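Long-range contacts in iron-chelator utilization protein (Thermobifida fusca TM51, PDB 4YHB), which binds FAD and, as a siderophore-interacting oxidoreductase from the fuscachelin gene cluster, probably reduces ferric siderophores to release their iron: residues T90-D95 and A154-I159; F171-D176 and D205-A210; F222-G227 and D253-R258. All coordinates share one frame; numbering follows the deposited sequence.

Interaction 1: T90-D95 and A154-I159; sequences TVRRFD and AAARRI. With FAD (flavin-adenine dinucleotide), chain C.
Arg-157, on helix 152-161, reaches across to Val-91 and Arg-92 on the barrel strand 86-95, where the FAD-binding barrel meets the parallel-sheet domain. Its CB lies 3.8 Å from NH1 of Arg-92, and CG keeps the same distance from the Arg-92 carbonyl O. CG stands anti to the backbone N (chi1 174°) and the chain runs extended from there to NE. CD lies close to two carbonyl oxygens, 3.4 Å from Val-91 O and 3.5 Å from Arg-92 O. NE turns to Glu-161 in a salt bridge, while NH1 donates to Val-91 O at 2.8 Å with an N-H...O angle of 149°, the acceptor close to the guanidinium plane. Ser-47 OG is a further partner of NH1, and CG1 of Val-91 lies alongside it.

Arg-92 slides past in the opposite direction. One face of its guanidinium rests on the helix backbone at Ala-156 C and Arg-157 N, with NH2 3.7 Å from Ala-156 CB, and NH2 also pairs with Glu-160. Nearer the flavin, a water bridges Thr-90 OG1 (2.7 Å) and Ala-154 N (3.1 Å), and Thr-90 N donates to FAD O4 at 3.0 Å. Two arginines thus share a buried interface, and the carboxylates of Glu-160 and Glu-161 probably offset their like charges.

Interaction 2: F171-D176 and D205-A210; sequences FFEVAD and DLLLRA
In the parallel-sheet domain, of the NAD-binding type found in ferredoxin reductases, helix 206-212 packs on one side of the sheet at strand 167-174. The axes of strand 171-174 and helix 206-210 approach to 8.8 Å and run nearly antiparallel, at 156°. Phe-171 and Glu-173 extend from the strand toward the helix, whereas Phe-172 between them turns to the other side and packs on helix 152-161.

The main apolar contact is a CH-pi interaction. Ala-210 CB sits over one face of the Phe-171 ring, 3.7 Å from its centroid and 19° off the normal, displaced toward the CD1 side, where CB and CD1 are 3.5 Å apart. With chi1 at -64°, CG of Phe-171, the root of that ring, is anti to its own carbonyl carbon. The Phe-171 carbonyl O touches Leu-207 CD2 at 3.5 Å. A leucine here has no flat ring face, and the Ala-210 methyl would probably be left without its CH-pi partner, with a gap opened beneath it.

Glu-173 crosses both leucines at about a right angle. Its CG lies 4.0 Å from Leu-206 CD1, and its OE1 approaches Leu-207 CG. The charged end has two partners: OE2 forms a salt bridge with Arg-196, while OE1 reaches the first turn of the helix through a water. That water donates to Glu-173 OE1 at 2.8 Å and accepts from Leu-207 N at 3.2 Å.

Interaction 3: F222-G227 and D253-R258; sequences FVWAGG and DGYWRR. With FAD (flavin-adenine dinucleotide), chain C.
Tyr-255 and Gly-227 meet where the parallel strands 221-226 and 250-256 of a beta-alpha-beta unit run together, the second carrying on to the FAD; helix 229-241 makes the crossover. Tyr-255 N donates to Gly-227 O at 2.8 Å (158° at the hydrogen), and Asp-253 N donates to Ala-225 O at 2.9 Å. Between them Gly-227 N makes a weak bond to Asp-253 O, 3.4 Å long. The axes of strands 222-226 and 253-256 lie 21° from parallel.

These bonds fix the backbone from which two aromatic rings reach the cofactor. One face of the Tyr-255 ring lies against the benzenoid end of the isoalloxazine, with FAD C7 3.5 Å above its centre. Trp-256 turns a face to the adenine, its CZ3 3.5 Å from FAD C4A, while its NE1 is hydrogen-bonded to Asp-148.

Further out, Asp-253 OD1 bonds to His-265, a ligand of the zinc ion. Gly-226 has no room for a CB, which would run into the Trp-224 ring. That indole, crossing Tyr-255 at about a right angle, presents its edge to the phenol: Tyr-255 OH lies in the indole plane, 3.5 Å from Trp-224 CZ2.

Overall arrangement
From the N terminus, the chain first builds the antiparallel barrel, and interaction 1 closes the first loop, between barrel strand 86-95 and helix 152-161, so joining the two domains. Interaction 2 then closes a shorter loop wholly within the parallel-sheet domain, and interaction 3 follows over the crossover to edge strand 250-256. The three loops come in series; none encloses or crosses another. Helix 152-161 and strand 167-174 are consecutive, and Ile-159 CD1 packs on Phe-172 CZ at 3.5 Å, linking interactions 1 and 2. Interactions 1 and 3 meet where Ala-154 approaches Trp-224 and Tyr-255, and both touch FAD. Interactions 2 and 3 share the sheet without touching.

Interaction 1: T90-D95 and A154-I159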
loop_
_atom_site.group_PDB
_atom_site.type_symbol
_atom_site.label_atom_id
_atom_site.label_comp_id
_atom_site.label_asym_id
_atom_site.label_seq_id
_atom_site.Cartn_x
_atom_site.Cartn_y
_atom_site.Cartn_z
ATOM N N THR A 90 -0.036 2.336 3.193
ATOM C CA THR A 90 1.257 1.673 3.263
ATOM C C THR A 90 2.361 2.570 3.826
ATOM O O THR A 90 2.382 3.779 3.583
ATOM C CB THR A 90 1.673 1.175 1.863
ATOM O OG1 THR A 90 0.689 0.244 1.388
ATOM C CG2 THR A 90 3.061 0.499 1.889
ATOM N N VAL A 91 3.273 1.965 4.592
ATOM C CA VAL A 91 4.541 2.601 4.913
ATOM C C VAL A 91 5.404 2.587 3.659
ATOM O O VAL A 91 6.067 1.593 3.379
ATOM C CB VAL A 91 5.267 1.874 6.077
ATOM C CG1 VAL A 91 6.615 2.547 6.376
ATOM C CG2 VAL A 91 4.384 1.865 7.300
ATOM N N ARG A 92 5.365 3.670 2.886
ATOM C CA ARG A 92 6.153 3.757 1.656
ATOM C C ARG A 92 7.646 3.737 1.956
ATOM O O ARG A 92 8.411 3.074 1.270
ATOM C CB ARG A 92 5.796 5.024 0.868
ATOM C CG ARG A 92 6.567 5.178 -0.460
ATOM C CD ARG A 92 6.324 4.010 -1.416
ATOM N NE ARG A 92 7.168 4.110 -2.614
ATOM C CZ ARG A 92 8.446 3.744 -2.642
ATOM N NH1 ARG A 92 9.022 3.282 -1.542
ATOM N NH2 ARG A 92 9.154 3.865 -3.753
ATOM N N ARG A 93 8.051 4.486 2.975
ATOM C CA ARG A 93 9.402 4.422 3.516
ATOM C C ARG A 93 9.352 4.831 4.976
ATOM O O ARG A 93 8.507 5.638 5.386
ATOM C CB ARG A 93 10.389 5.341 2.771
ATOM C CG ARG A 93 10.629 5.032 1.282
ATOM C CD ARG A 93 11.850 5.782 0.729
ATOM N NE ARG A 93 12.025 5.551 -0.704
ATOM C CZ ARG A 93 11.921 6.495 -1.634
ATOM N NH1 ARG A 93 11.661 7.752 -1.288
ATOM N NH2 ARG A 93 12.095 6.185 -2.916
ATOM N N PHE A 94 10.258 4.274 5.765
ATOM C CA PHE A 94 10.445 4.755 7.121
ATOM C C PHE A 94 11.924 4.972 7.374
ATOM O O PHE A 94 12.724 4.046 7.251
ATOM C CB PHE A 94 9.882 3.784 8.151
ATOM C CG PHE A 94 10.231 4.159 9.562
ATOM C CD1 PHE A 94 9.947 5.429 10.038
ATOM C CD2 PHE A 94 10.853 3.261 10.403
ATOM C CE1 PHE A 94 10.271 5.798 11.338
ATOM C CE2 PHE A 94 11.174 3.624 11.708
ATOM C CZ PHE A 94 10.886 4.896 12.170
ATOM N N ASP A 95 12.278 6.196 7.731
ATOM C CA ASP A 95 13.672 6.551 7.962
ATOM C C ASP A 95 13.855 6.856 9.445
ATOM O O ASP A 95 13.450 7.918 9.917
ATOM C CB ASP A 95 14.061 7.746 7.091
ATOM C CG ASP A 95 15.567 8.002 7.068
ATOM O OD1 ASP A 95 16.278 7.553 7.992
ATOM O OD2 ASP A 95 16.036 8.668 6.119
ATOM N N ALA A 154 3.423 -0.210 -1.943
ATOM C CA ALA A 154 4.001 -1.436 -1.418
ATOM C C ALA A 154 4.847 -2.133 -2.485
ATOM O O ALA A 154 5.959 -2.557 -2.197
ATOM C CB ALA A 154 2.906 -2.370 -0.906
ATOM N N ALA A 155 4.320 -2.255 -3.705
ATOM C CA ALA A 155 5.070 -2.897 -4.794
ATOM C C ALA A 155 6.382 -2.170 -5.095
ATOM O O ALA A 155 7.424 -2.809 -5.279
ATOM C CB ALA A 155 4.211 -2.987 -6.068
ATOM N N ALA A 156 6.334 -0.840 -5.133
ATOM C CA ALA A 156 7.525 -0.047 -5.419
ATOM C C ALA A 156 8.547 -0.176 -4.290
ATOM O O ALA A 156 9.757 -0.266 -4.545
ATOM C CB ALA A 156 7.158 1.417 -5.642
ATOM N N ARG A 157 8.065 -0.199 -3.047
ATOM C CA ARG A 157 8.963 -0.384 -1.910
ATOM C C ARG A 157 9.660 -1.734 -2.005
ATOM O O ARG A 157 10.854 -1.836 -1.757
ATOM C CB ARG A 157 8.219 -0.281 -0.574
ATOM C CG ARG A 157 9.128 -0.611 0.605
ATOM C CD ARG A 157 8.491 -0.318 1.947
ATOM N NE ARG A 157 9.333 -0.815 3.043
ATOM C CZ ARG A 157 9.002 -0.755 4.328
ATOM N NH1 ARG A 157 7.847 -0.205 4.680
ATOM N NH2 ARG A 157 9.826 -1.242 5.263
ATOM N N ARG A 158 8.902 -2.764 -2.367
ATOM C CA ARG A 158 9.445 -4.103 -2.578
ATOM C C ARG A 158 10.541 -4.098 -3.645
ATOM O O ARG A 158 11.657 -4.567 -3.412
ATOM C CB ARG A 158 8.326 -5.062 -2.974
ATOM C CG ARG A 158 8.779 -6.470 -3.347
ATOM C CD ARG A 158 9.546 -7.071 -2.206
ATOM N NE ARG A 158 9.194 -8.466 -1.957
ATOM C CZ ARG A 158 9.882 -9.238 -1.122
ATOM N NH1 ARG A 158 10.931 -8.729 -0.489
ATOM N NH2 ARG A 158 9.520 -10.499 -0.914
ATOM N N ILE A 159 10.218 -3.546 -4.809
ATOM C CA ILE A 159 11.172 -3.475 -5.906
ATOM C C ILE A 159 12.461 -2.760 -5.501
ATOM O O ILE A 159 13.557 -3.224 -5.815
ATOM C CB ILE A 159 10.553 -2.768 -7.120
ATOM C CG1 ILE A 159 9.504 -3.669 -7.749
ATOM C CG2 ILE A 159 11.606 -2.448 -8.146
ATOM C CD1 ILE A 159 8.723 -3.028 -8.882
HETATM P PA FAD C . -13.291 5.551 1.223
HETATM O O1A FAD C . -14.194 6.317 2.199
HETATM O O2A FAD C . -12.715 4.236 1.872
HETATM O O5B FAD C . -14.207 5.045 -0.002
HETATM C C5B FAD C . -15.142 5.887 -0.573
HETATM C C4B FAD C . -15.383 5.465 -2.036
HETATM O O4B FAD C . -14.263 5.706 -2.844
HETATM C C3B FAD C . -15.704 4.038 -2.177
HETATM O O3B FAD C . -16.680 3.954 -3.164
HETATM C C2B FAD C . -14.488 3.442 -2.619
HETATM O O2B FAD C . -14.665 2.320 -3.475
HETATM C C1B FAD C . -13.845 4.506 -3.404
HETATM N N9A FAD C . -12.388 4.488 -3.403
HETATM C C8A FAD C . -11.579 4.210 -2.358
HETATM N N7A FAD C . -10.305 4.319 -2.760
HETATM C C5A FAD C . -10.307 4.708 -4.056
HETATM C C6A FAD C . -9.308 4.980 -4.992
HETATM N N6A FAD C . -7.942 4.885 -4.615
HETATM N N1A FAD C . -9.649 5.342 -6.240
HETATM C C2A FAD C . -10.946 5.443 -6.602
HETATM N N3A FAD C . -11.927 5.190 -5.730
HETATM C C4A FAD C . -11.629 4.810 -4.468
HETATM N N1 FAD C . -4.148 3.626 -0.743
HETATM C C2 FAD C . -3.264 4.558 -1.103
HETATM O O2 FAD C . -3.625 5.512 -1.775
HETATM N N3 FAD C . -1.966 4.412 -0.695
HETATM C C4 FAD C . -1.564 3.362 0.052
HETATM O O4 FAD C . -0.391 3.294 0.392
HETATM C C4X FAD C . -2.466 2.368 0.434
HETATM N N5 FAD C . -2.111 1.267 1.192
HETATM C C5X FAD C . -3.048 0.354 1.540
HETATM C C6 FAD C . -2.695 -0.757 2.314
HETATM C C7 FAD C . -3.549 -1.606 2.643
HETATM C C7M FAD C . -3.038 -2.783 3.494
HETATM C C8 FAD C . -4.759 -1.597 2.366
HETATM C C8M FAD C . -5.745 -2.655 2.774
HETATM C C9 FAD C . -5.272 -0.576 1.612
HETATM C C9A FAD C . -4.439 0.589 1.078
HETATM N N10 FAD C . -4.751 1.644 0.343
HETATM C C10 FAD C . -3.802 2.544 0.002
HETATM C "C1'" FAD C . -6.145 1.828 -0.117
HETATM C "C2'" FAD C . -6.935 2.741 0.768
HETATM O "O2'" FAD C . -7.002 2.211 2.032
HETATM C "C3'" FAD C . -8.363 2.910 0.139
HETATM O "O3'" FAD C . -8.186 3.380 -1.160
HETATM C "C4'" FAD C . -9.332 3.727 0.950
HETATM O "O4'" FAD C . -10.612 3.421 0.590
HETATM C "C5'" FAD C . -9.162 5.243 0.760
HETATM O "O5'" FAD C . -9.807 6.000 1.757
HETATM P P FAD C . -10.904 7.023 1.260
HETATM O O1P FAD C . -11.425 7.611 2.590
HETATM O O2P FAD C . -10.190 7.849 0.155
HETATM O O3P FAD C . -12.284 6.628 0.597
HETATM O O HOH W 1 0.433 0.183 -1.306
#

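Interaction 2: F171-D176 and D205-A210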
loop_
_atom_site.group_PDB
_atom_site.type_symbol
_atom_site.label_atom_id
_atom_site.label_comp_id
_atom_site.label_asym_id
_atom_site.label_seq_id
_atom_site.Cartn_x
_atom_site.Cartn_y
_atom_site.Cartn_z
ATOM N N PHE A 171 3.636 -5.476 -13.351
ATOM C CA PHE A 171 2.570 -4.855 -14.116
ATOM C C PHE A 171 1.835 -3.874 -13.204
ATOM O O PHE A 171 1.209 -4.270 -12.238
ATOM C CB PHE A 171 1.617 -5.908 -14.670
ATOM C CG PHE A 171 2.262 -6.843 -15.651
ATOM C CD1 PHE A 171 2.478 -6.449 -16.964
ATOM C CD2 PHE A 171 2.666 -8.105 -15.260
ATOM C CE1 PHE A 171 3.079 -7.304 -17.880
ATOM C CE2 PHE A 171 3.269 -8.971 -16.174
ATOM C CZ PHE A 171 3.479 -8.565 -17.480
ATOM N N PHE A 172 1.943 -2.590 -13.506
ATOM C CA PHE A 172 1.326 -1.558 -12.685
ATOM C C PHE A 172 0.235 -0.846 -13.479
ATOM O O PHE A 172 0.517 -0.230 -14.511
ATOM C CB PHE A 172 2.385 -0.562 -12.216
ATOM C CG PHE A 172 3.436 -1.165 -11.333
ATOM C CD1 PHE A 172 3.105 -2.146 -10.410
ATOM C CD2 PHE A 172 4.759 -0.748 -11.420
ATOM C CE1 PHE A 172 4.079 -2.707 -9.579
ATOM C CE2 PHE A 172 5.739 -1.302 -10.590
ATOM C CZ PHE A 172 5.394 -2.278 -9.670
ATOM N N GLU A 173 -1.004 -0.958 -13.018
ATOM C CA GLU A 173 -2.123 -0.262 -13.638
ATOM C C GLU A 173 -2.246 1.144 -13.072
ATOM O O GLU A 173 -2.376 1.317 -11.862
ATOM C CB GLU A 173 -3.419 -1.025 -13.405
ATOM C CG GLU A 173 -4.673 -0.328 -13.916
ATOM C CD GLU A 173 -5.915 -0.890 -13.255
ATOM O OE1 GLU A 173 -5.913 -2.108 -12.966
ATOM O OE2 GLU A 173 -6.877 -0.126 -12.998
ATOM N N VAL A 174 -2.192 2.141 -13.944
ATOM C CA VAL A 174 -2.317 3.537 -13.523
ATOM C C VAL A 174 -3.257 4.237 -14.498
ATOM O O VAL A 174 -3.640 3.652 -15.519
ATOM C CB VAL A 174 -0.942 4.265 -13.478
ATOM C CG1 VAL A 174 -0.055 3.689 -12.369
ATOM C CG2 VAL A 174 -0.236 4.180 -14.853
ATOM N N ALA A 175 -3.615 5.483 -14.198
ATOM C CA ALA A 175 -4.622 6.195 -14.985
ATOM C C ALA A 175 -4.173 6.443 -16.416
ATOM O O ALA A 175 -4.973 6.308 -17.343
ATOM C CB ALA A 175 -4.980 7.516 -14.319
ATOM N N ASP A 176 -2.904 6.819 -16.579
ATOM C CA ASP A 176 -2.344 7.191 -17.882
ATOM C C ASP A 176 -0.835 7.329 -17.761
ATOM O O ASP A 176 -0.286 7.133 -16.664
ATOM C CB ASP A 176 -2.962 8.495 -18.410
ATOM C CG ASP A 176 -2.818 9.671 -17.439
ATOM O OD1 ASP A 176 -1.718 9.885 -16.878
ATOM O OD2 ASP A 176 -3.820 10.398 -17.245
ATOM N N ASP A 205 -9.885 -5.058 -16.511
ATOM C CA ASP A 205 -9.211 -6.305 -16.162
ATOM C C ASP A 205 -7.769 -6.309 -16.654
ATOM O O ASP A 205 -7.222 -7.365 -16.990
ATOM C CB ASP A 205 -9.975 -7.505 -16.734
ATOM C CG ASP A 205 -10.247 -7.371 -18.223
ATOM O OD1 ASP A 205 -10.920 -8.265 -18.783
ATOM O OD2 ASP A 205 -9.799 -6.369 -18.835
ATOM N N LEU A 206 -7.152 -5.128 -16.692
ATOM C CA LEU A 206 -5.797 -4.971 -17.238
ATOM C C LEU A 206 -4.758 -5.842 -16.537
ATOM O O LEU A 206 -3.881 -6.403 -17.188
ATOM C CB LEU A 206 -5.353 -3.501 -17.162
ATOM C CG LEU A 206 -5.926 -2.530 -18.197
ATOM C CD1 LEU A 206 -5.683 -1.082 -17.757
ATOM C CD2 LEU A 206 -5.309 -2.786 -19.562
ATOM N N LEU A 207 -4.853 -5.965 -15.213
ATOM C CA LEU A 207 -3.887 -6.777 -14.477
ATOM C C LEU A 207 -4.033 -8.267 -14.794
ATOM O O LEU A 207 -3.039 -8.965 -15.018
ATOM C CB LEU A 207 -4.026 -6.558 -12.965
ATOM C CG LEU A 207 -3.604 -5.168 -12.489
ATOM C CD1 LEU A 207 -3.795 -5.026 -10.981
ATOM C CD2 LEU A 207 -2.173 -4.903 -12.863
ATOM N N LEU A 208 -5.273 -8.748 -14.790
ATOM C CA LEU A 208 -5.559 -10.139 -15.124
ATOM C C LEU A 208 -5.067 -10.467 -16.534
ATOM O O LEU A 208 -4.423 -11.492 -16.759
ATOM C CB LEU A 208 -7.058 -10.416 -15.019
ATOM C CG LEU A 208 -7.531 -11.800 -15.473
ATOM C CD1 LEU A 208 -6.983 -12.888 -14.554
ATOM C CD2 LEU A 208 -9.046 -11.840 -15.524
ATOM N N ARG A 209 -5.364 -9.577 -17.473
ATOM C CA ARG A 209 -4.976 -9.776 -18.868
ATOM C C ARG A 209 -3.463 -9.854 -19.015
ATOM O O ARG A 209 -2.962 -10.687 -19.762
ATOM C CB ARG A 209 -5.529 -8.657 -19.748
ATOM C CG ARG A 209 -7.030 -8.741 -19.973
ATOM C CD ARG A 209 -7.503 -7.622 -20.901
ATOM N NE ARG A 209 -8.959 -7.576 -20.988
ATOM C CZ ARG A 209 -9.682 -8.289 -21.844
ATOM N NH1 ARG A 209 -9.083 -9.106 -22.702
ATOM N NH2 ARG A 209 -11.004 -8.182 -21.846
ATOM N N ALA A 210 -2.731 -9.004 -18.297
ATOM C CA ALA A 210 -1.267 -9.042 -18.352
ATOM C C ALA A 210 -0.712 -10.334 -17.747
ATOM O O ALA A 210 0.227 -10.928 -18.282
ATOM C CB ALA A 210 -0.677 -7.831 -17.639
HETATM O O HOH W 2 -7.070 -4.585 -13.387
#

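Interaction 3: F222-G227 and D253-R258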
loop_
_atom_site.group_PDB
_atom_site.type_symbol
_atom_site.label_atom_id
_atom_site.label_comp_id
_atom_site.label_asym_id
_atom_site.label_seq_id
_atom_site.Cartn_x
_atom_site.Cartn_y
_atom_site.Cartn_z
ATOM N N PHE A 222 7.774 -15.963 -6.728
ATOM C CA PHE A 222 6.719 -15.483 -5.846
ATOM C C PHE A 222 5.857 -14.431 -6.549
ATOM O O PHE A 222 6.377 -13.472 -7.122
ATOM C CB PHE A 222 7.293 -14.919 -4.556
ATOM C CG PHE A 222 6.256 -14.724 -3.482
ATOM C CD1 PHE A 222 5.552 -13.530 -3.390
ATOM C CD2 PHE A 222 5.960 -15.745 -2.593
ATOM C CE1 PHE A 222 4.582 -13.352 -2.408
ATOM C CE2 PHE A 222 4.992 -15.580 -1.610
ATOM C CZ PHE A 222 4.303 -14.384 -1.517
ATOM N N VAL A 223 4.543 -14.639 -6.518
ATOM C CA VAL A 223 3.595 -13.738 -7.170
ATOM C C VAL A 223 2.877 -12.897 -6.121
ATOM O O VAL A 223 2.304 -13.435 -5.175
ATOM C CB VAL A 223 2.553 -14.505 -8.000
ATOM C CG1 VAL A 223 1.610 -13.525 -8.704
ATOM C CG2 VAL A 223 3.240 -15.424 -9.011
ATOM N N TRP A 224 2.922 -11.578 -6.275
ATOM C CA TRP A 224 2.242 -10.688 -5.326
ATOM C C TRP A 224 1.333 -9.745 -6.093
ATOM O O TRP A 224 1.773 -9.079 -7.031
ATOM C CB TRP A 224 3.243 -9.888 -4.487
ATOM C CG TRP A 224 2.595 -9.080 -3.356
ATOM C CD1 TRP A 224 2.425 -9.481 -2.063
ATOM C CD2 TRP A 224 2.053 -7.746 -3.435
ATOM N NE1 TRP A 224 1.813 -8.486 -1.326
ATOM C CE2 TRP A 224 1.571 -7.413 -2.144
ATOM C CE3 TRP A 224 1.921 -6.807 -4.467
ATOM C CZ2 TRP A 224 0.977 -6.178 -1.858
ATOM C CZ3 TRP A 224 1.320 -5.569 -4.181
ATOM C CH2 TRP A 224 0.861 -5.271 -2.880
ATOM N N ALA A 225 0.064 -9.699 -5.708
ATOM C CA ALA A 225 -0.884 -8.811 -6.372
ATOM C C ALA A 225 -1.685 -8.046 -5.324
ATOM O O ALA A 225 -2.116 -8.621 -4.322
ATOM C CB ALA A 225 -1.809 -9.589 -7.291
ATOM N N GLY A 226 -1.878 -6.751 -5.564
ATOM C CA GLY A 226 -2.656 -5.910 -4.672
ATOM C C GLY A 226 -3.451 -4.925 -5.509
ATOM O O GLY A 226 -3.021 -4.507 -6.573
ATOM N N GLY A 227 -4.622 -4.549 -5.033
ATOM C CA GLY A 227 -5.454 -3.627 -5.778
ATOM C C GLY A 227 -6.917 -3.853 -5.478
ATOM O O GLY A 227 -7.268 -4.266 -4.369
ATOM N N ASP A 253 -4.021 -9.511 -2.277
ATOM C CA ASP A 253 -4.572 -8.702 -1.188
ATOM C C ASP A 253 -5.413 -7.572 -1.763
ATOM O O ASP A 253 -4.896 -6.678 -2.442
ATOM C CB ASP A 253 -3.436 -8.153 -0.306
ATOM C CG ASP A 253 -3.900 -7.785 1.111
ATOM O OD1 ASP A 253 -5.121 -7.753 1.361
ATOM O OD2 ASP A 253 -3.038 -7.522 1.978
ATOM N N GLY A 254 -6.714 -7.632 -1.516
ATOM C CA GLY A 254 -7.615 -6.575 -1.932
ATOM C C GLY A 254 -7.494 -5.354 -1.035
ATOM O O GLY A 254 -7.831 -5.421 0.148
ATOM N N TYR A 255 -7.049 -4.231 -1.607
ATOM C CA TYR A 255 -6.788 -3.007 -0.841
ATOM C C TYR A 255 -7.998 -2.069 -0.760
ATOM O O TYR A 255 -8.116 -1.238 0.139
ATOM C CB TYR A 255 -5.594 -2.262 -1.452
ATOM C CG TYR A 255 -4.251 -2.756 -0.948
ATOM C CD1 TYR A 255 -4.142 -3.966 -0.266
ATOM C CD2 TYR A 255 -3.102 -1.995 -1.112
ATOM C CE1 TYR A 255 -2.917 -4.415 0.214
ATOM C CE2 TYR A 255 -1.866 -2.443 -0.635
ATOM C CZ TYR A 255 -1.784 -3.649 0.017
ATOM O OH TYR A 255 -0.571 -4.089 0.494
ATOM N N TRP A 256 -8.899 -2.220 -1.714
ATOM C CA TRP A 256 -10.099 -1.425 -1.764
ATOM C C TRP A 256 -11.094 -2.120 -2.682
ATOM O O TRP A 256 -10.753 -3.093 -3.351
ATOM C CB TRP A 256 -9.800 -0.014 -2.274
ATOM C CG TRP A 256 -9.488 0.061 -3.759
ATOM C CD1 TRP A 256 -8.350 -0.358 -4.384
ATOM C CD2 TRP A 256 -10.329 0.611 -4.777
ATOM N NE1 TRP A 256 -8.429 -0.104 -5.745
ATOM C CE2 TRP A 256 -9.634 0.495 -6.005
ATOM C CE3 TRP A 256 -11.598 1.198 -4.771
ATOM C CZ2 TRP A 256 -10.171 0.943 -7.208
ATOM C CZ3 TRP A 256 -12.128 1.649 -5.972
ATOM C CH2 TRP A 256 -11.418 1.511 -7.172
ATOM N N ARG A 257 -12.321 -1.622 -2.694
ATOM C CA ARG A 257 -13.373 -2.197 -3.528
ATOM C C ARG A 257 -14.356 -1.104 -3.914
ATOM O O ARG A 257 -14.798 -0.343 -3.047
ATOM C CB ARG A 257 -14.086 -3.337 -2.776
ATOM C CG ARG A 257 -15.113 -4.081 -3.631
ATOM C CD ARG A 257 -15.636 -5.324 -2.924
ATOM N NE ARG A 257 -16.555 -6.060 -3.786
ATOM C CZ ARG A 257 -17.658 -6.659 -3.355
ATOM N NH1 ARG A 257 -17.979 -6.601 -2.068
ATOM N NH2 ARG A 257 -18.437 -7.310 -4.208
ATOM N N ARG A 258 -14.697 -1.015 -5.203
ATOM C CA ARG A 258 -15.667 -0.030 -5.675
ATOM C C ARG A 258 -16.983 -0.161 -4.931
ATOM O O ARG A 258 -17.488 -1.270 -4.750
ATOM C CB ARG A 258 -15.935 -0.188 -7.184
ATOM C CG ARG A 258 -14.757 0.127 -8.071
ATOM C CD ARG A 258 -15.100 -0.114 -9.546
ATOM N NE ARG A 258 -16.350 0.532 -9.926
ATOM C CZ ARG A 258 -17.469 -0.127 -10.214
ATOM N NH1 ARG A 258 -17.485 -1.456 -10.177
ATOM N NH2 ARG A 258 -18.570 0.539 -10.548
HETATM P PA FAD C . -13.291 5.551 1.223
HETATM O O1A FAD C . -14.194 6.317 2.199
HETATM O O2A FAD C . -12.715 4.236 1.872
HETATM O O5B FAD C . -14.207 5.045 -0.002
HETATM C C5B FAD C . -15.142 5.887 -0.573
HETATM C C4B FAD C . -15.383 5.465 -2.036
HETATM O O4B FAD C . -14.263 5.706 -2.844
HETATM C C3B FAD C . -15.704 4.038 -2.177
HETATM O O3B FAD C . -16.680 3.954 -3.164
HETATM C C2B FAD C . -14.488 3.442 -2.619
HETATM O O2B FAD C . -14.665 2.320 -3.475
HETATM C C1B FAD C . -13.845 4.506 -3.404
HETATM N N9A FAD C . -12.388 4.488 -3.403
HETATM C C8A FAD C . -11.579 4.210 -2.358
HETATM N N7A FAD C . -10.305 4.319 -2.760
HETATM C C5A FAD C . -10.307 4.708 -4.056
HETATM C C6A FAD C . -9.308 4.980 -4.992
HETATM N N6A FAD C . -7.942 4.885 -4.615
HETATM N N1A FAD C . -9.649 5.342 -6.240
HETATM C C2A FAD C . -10.946 5.443 -6.602
HETATM N N3A FAD C . -11.927 5.190 -5.730
HETATM C C4A FAD C . -11.629 4.810 -4.468
HETATM N N1 FAD C . -4.148 3.626 -0.743
HETATM C C2 FAD C . -3.264 4.558 -1.103
HETATM O O2 FAD C . -3.625 5.512 -1.775
HETATM N N3 FAD C . -1.966 4.412 -0.695
HETATM C C4 FAD C . -1.564 3.362 0.052
HETATM O O4 FAD C . -0.391 3.294 0.392
HETATM C C4X FAD C . -2.466 2.368 0.434
HETATM N N5 FAD C . -2.111 1.267 1.192
HETATM C C5X FAD C . -3.048 0.354 1.540
HETATM C C6 FAD C . -2.695 -0.757 2.314
HETATM C C7 FAD C . -3.549 -1.606 2.643
HETATM C C7M FAD C . -3.038 -2.783 3.494
HETATM C C8 FAD C . -4.759 -1.597 2.366
HETATM C C8M FAD C . -5.745 -2.655 2.774
HETATM C C9 FAD C . -5.272 -0.576 1.612
HETATM C C9A FAD C . -4.439 0.589 1.078
HETATM N N10 FAD C . -4.751 1.644 0.343
HETATM C C10 FAD C . -3.802 2.544 0.002
HETATM C "C1'" FAD C . -6.145 1.828 -0.117
HETATM C "C2'" FAD C . -6.935 2.741 0.768
HETATM O "O2'" FAD C . -7.002 2.211 2.032
HETATM C "C3'" FAD C . -8.363 2.910 0.139
HETATM O "O3'" FAD C . -8.186 3.380 -1.160
HETATM C "C4'" FAD C . -9.332 3.727 0.950
HETATM O "O4'" FAD C . -10.612 3.421 0.590
HETATM C "C5'" FAD C . -9.162 5.243 0.760
HETATM O "O5'" FAD C . -9.807 6.000 1.757
HETATM P P FAD C . -10.904 7.023 1.260
HETATM O O1P FAD C . -11.425 7.611 2.590
HETATM O O2P FAD C . -10.190 7.849 0.155
HETATM O O3P FAD C . -12.284 6.628 0.597
#